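Local structure of putative exported protein (3FZX) at residues Y108-A111 / F112-P115. The protein is of unknown function but binds calcium ions and is probably an exported lipid-binding protein of the LolA/LolB-like group. Numbering follows the deposited sequence.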
# COMPACT_ATOMS: atom_id res chain seq x y z
N TYR A 108 6.60 -5.23 -10.24
CA TYR A 108 6.71 -6.26 -11.27
C TYR A 108 7.64 -5.74 -12.33
O TYR A 108 7.24 -4.91 -13.14
CB TYR A 108 5.34 -6.63 -11.86
CG TYR A 108 4.54 -7.47 -10.91
CD1 TYR A 108 3.88 -6.90 -9.83
CD2 TYR A 108 4.51 -8.85 -11.06
CE1 TYR A 108 3.18 -7.68 -8.92
CE2 TYR A 108 3.81 -9.64 -10.17
CZ TYR A 108 3.15 -9.06 -9.09
OH TYR A 108 2.46 -9.86 -8.20
N PRO A 109 8.90 -6.19 -12.33
CA PRO A 109 9.83 -5.72 -13.34
C PRO A 109 9.45 -6.10 -14.76
O PRO A 109 8.75 -7.10 -15.02
CB PRO A 109 11.15 -6.39 -12.98
CG PRO A 109 10.97 -7.10 -11.73
CD PRO A 109 9.51 -7.16 -11.41
N ASP A 110 9.95 -5.28 -15.66
CA ASP A 110 9.71 -5.40 -17.08
C ASP A 110 10.90 -6.14 -17.70
O ASP A 110 11.88 -5.52 -18.13
CB ASP A 110 9.57 -3.99 -17.66
CG ASP A 110 9.29 -3.98 -19.14
OD1 ASP A 110 9.24 -5.07 -19.77
OD2 ASP A 110 9.11 -2.86 -19.65
N ALA A 111 10.81 -7.47 -17.71
CA ALA A 111 11.82 -8.35 -18.31
C ALA A 111 11.95 -8.07 -19.80
O ALA A 111 13.05 -8.08 -20.36
CB ALA A 111 11.44 -9.81 -18.10
N PHE A 112 10.79 -7.80 -20.39
CA PHE A 112 10.63 -7.64 -21.84
C PHE A 112 11.40 -6.46 -22.38
O PHE A 112 11.80 -6.49 -23.53
CB PHE A 112 9.14 -7.51 -22.23
CG PHE A 112 8.21 -8.56 -21.60
CD1 PHE A 112 8.17 -9.87 -22.09
CD2 PHE A 112 7.36 -8.21 -20.54
CE1 PHE A 112 7.28 -10.83 -21.51
CE2 PHE A 112 6.47 -9.18 -19.96
CZ PHE A 112 6.44 -10.48 -20.46
N SER A 113 11.61 -5.42 -21.57
CA SER A 113 12.45 -4.30 -21.98
C SER A 113 13.81 -4.40 -21.29
O SER A 113 14.81 -4.17 -21.94
CB SER A 113 11.78 -2.95 -21.71
OG SER A 113 12.16 -2.38 -20.46
N ASN A 114 13.85 -4.71 -19.99
CA ASN A 114 15.11 -4.89 -19.23
C ASN A 114 15.38 -6.36 -18.94
O ASN A 114 14.94 -6.87 -17.91
CB ASN A 114 15.03 -4.13 -17.93
CG ASN A 114 14.60 -2.72 -18.14
OD1 ASN A 114 14.58 -2.24 -19.28
ND2 ASN A 114 14.21 -2.04 -17.05
N PRO A 115 16.13 -7.04 -19.83
CA PRO A 115 16.31 -8.48 -19.73
C PRO A 115 17.02 -8.91 -18.46
O PRO A 115 17.91 -8.21 -17.94
CB PRO A 115 17.16 -8.82 -20.95
CG PRO A 115 17.98 -7.62 -21.15
CD PRO A 115 17.08 -6.46 -20.80
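Asp110 bonds to the backbone of both Ser113 and Asn114, using its carboxylate for the first and its carbonyl for the second. The carbonyl O accepts the backbone N of Asn114 at 2.8 Å, a bond from residue i+4 back to i that closes an alpha-turn. With CG anti to its own backbone N (chi1 -179°), the carboxylate swings forward over the turn, and OD1 receives the backbone N of Ser113 at 3.0 Å. The N-H comes from above the carboxylate plane, and with an N-H...O angle of 140° the bond is clearly bent. Carboxylate and carbonyl of one residue thus accept amide N-H groups from the same turn. OD1 also lies at the edge of the Phe112 ring, 3.7 Å from CD2. Ala111, the second residue of the turn, directs its methyl group mainly away from 112-115; its O takes a CA-H...O contact from Pro115 CA at 3.3 Å. The turn belongs to the loop joining strands 99-107 and 127-133, which further on carries the calcium ligands Gly119, Asp121 and Asp122. Ala111 packs on Phe150 and Thr153 of strand 136-158, while Phe112 and Ala111 both touch Thr166 of strand 161-175, placing the turn beside these two strands of the barrel.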